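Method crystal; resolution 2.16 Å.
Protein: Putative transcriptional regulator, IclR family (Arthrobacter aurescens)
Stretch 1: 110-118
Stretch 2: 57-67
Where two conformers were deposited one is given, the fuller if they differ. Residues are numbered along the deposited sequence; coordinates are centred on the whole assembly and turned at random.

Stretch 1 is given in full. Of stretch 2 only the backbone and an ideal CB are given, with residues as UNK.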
# COMPACT_ATOMS: atom_id res chain seq x y z
N TRP A 110 -6.97 -0.69 5.59
CA TRP A 110 -6.33 -0.73 4.28
C TRP A 110 -6.75 0.46 3.40
O TRP A 110 -7.84 0.96 3.54
CB TRP A 110 -6.60 -2.05 3.55
CG TRP A 110 -8.06 -2.27 3.14
CD1 TRP A 110 -8.66 -1.91 1.95
CD2 TRP A 110 -9.08 -2.93 3.91
NE1 TRP A 110 -9.99 -2.31 1.94
CE2 TRP A 110 -10.27 -2.93 3.13
CE3 TRP A 110 -9.10 -3.52 5.18
CZ2 TRP A 110 -11.47 -3.48 3.59
CZ3 TRP A 110 -10.30 -4.08 5.64
CH2 TRP A 110 -11.47 -4.05 4.84
N ALA A 111 -5.85 0.92 2.54
CA ALA A 111 -6.17 1.91 1.52
C ALA A 111 -6.54 1.20 0.24
O ALA A 111 -6.16 0.02 0.01
CB ALA A 111 -5.00 2.86 1.30
N VAL A 112 -7.28 1.92 -0.59
CA VAL A 112 -7.87 1.41 -1.79
C VAL A 112 -7.51 2.29 -2.99
O VAL A 112 -7.57 3.52 -2.92
CB VAL A 112 -9.40 1.38 -1.62
CG1 VAL A 112 -10.07 1.33 -2.96
CG2 VAL A 112 -9.83 0.17 -0.78
N ASN A 113 -7.11 1.66 -4.08
CA ASN A 113 -6.97 2.32 -5.38
C ASN A 113 -7.81 1.52 -6.36
O ASN A 113 -7.46 0.42 -6.74
CB ASN A 113 -5.49 2.36 -5.79
CG ASN A 113 -5.28 2.82 -7.23
OD1 ASN A 113 -6.14 3.48 -7.86
ND2 ASN A 113 -4.13 2.49 -7.77
N PHE A 114 -8.96 2.05 -6.75
CA PHE A 114 -9.89 1.27 -7.56
C PHE A 114 -9.86 1.80 -8.99
O PHE A 114 -10.73 2.53 -9.35
CB PHE A 114 -11.32 1.36 -6.97
CG PHE A 114 -12.31 0.37 -7.58
CD1 PHE A 114 -12.09 -1.00 -7.51
CD2 PHE A 114 -13.47 0.83 -8.20
CE1 PHE A 114 -13.00 -1.92 -8.05
CE2 PHE A 114 -14.38 -0.07 -8.76
CZ PHE A 114 -14.16 -1.45 -8.69
N GLY A 115 -8.84 1.46 -9.78
CA GLY A 115 -8.66 2.01 -11.13
C GLY A 115 -8.43 3.52 -11.17
O GLY A 115 -8.75 4.19 -12.18
N GLU A 116 -7.89 4.05 -10.08
CA GLU A 116 -7.79 5.49 -9.90
C GLU A 116 -6.43 6.12 -10.29
O GLU A 116 -6.33 7.35 -10.37
CB GLU A 116 -8.16 5.86 -8.46
CG GLU A 116 -9.60 5.56 -8.08
CD GLU A 116 -9.85 5.79 -6.60
OE1 GLU A 116 -10.08 6.95 -6.21
OE2 GLU A 116 -9.79 4.80 -5.82
N THR A 117 -5.40 5.31 -10.53
CA THR A 117 -4.15 5.80 -11.11
C THR A 117 -4.00 5.29 -12.54
O THR A 117 -3.30 5.87 -13.36
CB THR A 117 -2.93 5.37 -10.29
OG1 THR A 117 -2.83 3.95 -10.27
CG2 THR A 117 -3.05 5.87 -8.87
N SER A 118 -4.67 4.17 -12.81
CA SER A 118 -4.66 3.50 -14.10
C SER A 118 -5.99 2.72 -14.19
O SER A 118 -6.31 1.93 -13.29
CB SER A 118 -3.44 2.57 -14.17
OG SER A 118 -3.53 1.71 -15.30
N UNK A 57 4.74 7.16 -7.14
CA UNK A 57 4.58 8.50 -6.52
C UNK A 57 3.23 9.19 -6.81
O UNK A 57 3.11 10.42 -6.67
CB UNK A 57 5.71 9.41 -7.01
N UNK A 58 2.22 8.41 -7.20
CA UNK A 58 0.86 8.92 -7.39
C UNK A 58 0.15 8.81 -6.06
O UNK A 58 0.16 7.76 -5.39
CB UNK A 58 0.11 8.16 -8.48
N UNK A 59 -0.47 9.91 -5.69
CA UNK A 59 -1.20 10.03 -4.44
C UNK A 59 -2.20 8.89 -4.26
O UNK A 59 -2.35 8.35 -3.16
CB UNK A 59 -1.92 11.38 -4.38
N UNK A 60 -2.86 8.51 -5.34
CA UNK A 60 -3.97 7.57 -5.23
C UNK A 60 -3.54 6.11 -5.19
O UNK A 60 -4.35 5.23 -4.93
CB UNK A 60 -4.93 7.78 -6.40
N UNK A 61 -2.25 5.90 -5.43
CA UNK A 61 -1.61 4.59 -5.26
C UNK A 61 -1.79 4.13 -3.80
O UNK A 61 -1.47 4.86 -2.86
CB UNK A 61 -0.13 4.65 -5.63
N UNK A 62 -2.34 2.93 -3.63
CA UNK A 62 -2.67 2.42 -2.30
C UNK A 62 -1.50 2.50 -1.34
O UNK A 62 -1.63 2.98 -0.21
CB UNK A 62 -3.15 0.97 -2.40
N UNK A 63 -0.38 1.99 -1.82
CA UNK A 63 0.89 1.99 -1.12
C UNK A 63 1.29 3.40 -0.64
O UNK A 63 1.78 3.60 0.48
CB UNK A 63 1.98 1.42 -2.03
N UNK A 64 1.07 4.37 -1.52
CA UNK A 64 1.46 5.75 -1.29
C UNK A 64 0.52 6.34 -0.23
O UNK A 64 0.98 7.03 0.69
CB UNK A 64 1.42 6.56 -2.59
N UNK A 65 -0.78 6.01 -0.32
CA UNK A 65 -1.77 6.48 0.67
C UNK A 65 -1.37 6.04 2.08
O UNK A 65 -1.38 6.85 3.02
CB UNK A 65 -3.16 5.95 0.33
N UNK A 66 -1.02 4.75 2.21
CA UNK A 66 -0.64 4.16 3.50
C UNK A 66 0.54 4.93 4.12
O UNK A 66 0.48 5.36 5.29
CB UNK A 66 -0.28 2.68 3.32
N UNK A 67 1.61 5.13 3.35
CA UNK A 67 2.73 5.88 3.87
C UNK A 67 2.43 7.35 4.18
O UNK A 67 2.91 7.89 5.17
CB UNK A 67 3.88 5.80 2.87

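Position 57 lies beyond the reach of stretch 1, with no atom of it within 5.5 Å of the ideal CB, so this contact sets no preference; the residue is Asn57.

At position 58, CA-to-CB points toward stretch 1, and the ideal CB lies 3.9 Å from Thr117 CG2. A methyl group invites apolar atoms, but a long polar chain could also pass alongside the threonine. The residue is Glu58, whose methylenes lead its carboxylate past this side chain, OE1 coming 3.5 Å from Thr117 CB.

Position 59, inside a type I turn from 58 to 61, points sideways with nothing of stretch 1 near; many residues would do, and it is Ala59.

Position 60 faces stretch 1 squarely. Its ideal CB is 3.6 Å from Thr117 CG2 and 4.2 Å from Glu116 O, so a medium-sized apolar chain that can lie along this loop fits well. Leu60 does so: its CB packs 3.8 Å from Thr117 CG2, and its CD1 reaches within 4.0 Å of Glu116 CB.

Position 61 directs its CB away, at the N-cap of the helix that follows. Serine, threonine, aspartate or asparagine are common there. The residue is Ser61, although its side chain makes no capping bond; its backbone N lies 3.5 Å from Thr117 CG2.

At position 62 the CB points sideways beside the strand, the ideal CB 4.0 Å from Ala111 O and 4.3 Å from Asn113 CB. The close backbone favours a small side chain, possibly polar. Ser62 places OG 3.0 Å from Asn113 N, but the angle is too poor for a hydrogen bond. Water 1 accepts from both the N of Ser62 and Asn113 ND2, bridging the stretches.

Positions 63 and 64 meet nothing of stretch 1, which sets no preference for them; they are Ser63 and Val64.

Position 65 points toward the strand, its ideal CB 3.7 Å from Ala111 CB. Small or apolar residues could pack here, but Val112 O also offers an acceptor to a longer chain carrying a donor. Gln65 uses it: NE2 donates to Val112 O at 2.9 Å, and also to Leu60 O at 2.8 Å, tying strand and turn together. Its OE1 accepts from water 2, which in turn accepts from Val112 N.

At position 66 CA-to-CB points sideways, and the ideal CB is 5.1 Å from Ala111 CB, leaving room for a modest apolar group. Val66 supplies one, CG2 lying 4.0 Å from Ala111 CB.

Position 67 is out of reach; it is Phe67.

Stretch 2, residues 57-67: NEALSSSVQVF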
# COMPACT_ATOMS: atom_id res chain seq x y z
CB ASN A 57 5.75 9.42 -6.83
CG ASN A 57 5.69 9.98 -8.23
OD1 ASN A 57 5.24 9.31 -9.13
ND2 ASN A 57 6.10 11.22 -8.40
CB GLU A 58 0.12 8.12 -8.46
CG GLU A 58 0.80 8.28 -9.86
CD GLU A 58 0.27 7.32 -10.92
OE1 GLU A 58 -0.71 7.68 -11.59
OE2 GLU A 58 0.87 6.23 -11.11
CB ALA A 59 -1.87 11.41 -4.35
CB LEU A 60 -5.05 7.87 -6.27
CG LEU A 60 -5.84 9.17 -6.00
CD1 LEU A 60 -6.94 9.40 -7.03
CD2 LEU A 60 -6.46 9.17 -4.58
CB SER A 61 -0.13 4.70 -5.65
OG SER A 61 0.54 3.45 -5.62
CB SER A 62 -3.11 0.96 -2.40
OG SER A 62 -4.42 0.90 -2.92
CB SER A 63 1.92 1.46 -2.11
OG SER A 63 3.17 1.28 -1.53
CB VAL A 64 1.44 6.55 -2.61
CG1 VAL A 64 1.62 8.07 -2.33
CG2 VAL A 64 2.56 6.05 -3.52
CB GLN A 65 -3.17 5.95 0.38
CG GLN A 65 -3.88 6.60 -0.83
CD GLN A 65 -5.23 5.95 -1.13
OE1 GLN A 65 -6.16 6.00 -0.30
NE2 GLN A 65 -5.36 5.33 -2.31
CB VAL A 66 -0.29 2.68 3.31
CG1 VAL A 66 0.41 2.10 4.51
CG2 VAL A 66 -1.53 1.92 2.99
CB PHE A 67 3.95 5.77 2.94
CG PHE A 67 4.53 4.41 2.88
CD1 PHE A 67 4.98 3.78 4.05
CD2 PHE A 67 4.60 3.73 1.68
CE1 PHE A 67 5.52 2.49 4.02
CE2 PHE A 67 5.15 2.42 1.64
CZ PHE A 67 5.62 1.81 2.81
O HOH W 1 -2.25 0.63 -5.79
O HOH W 2 -8.14 4.72 0.14
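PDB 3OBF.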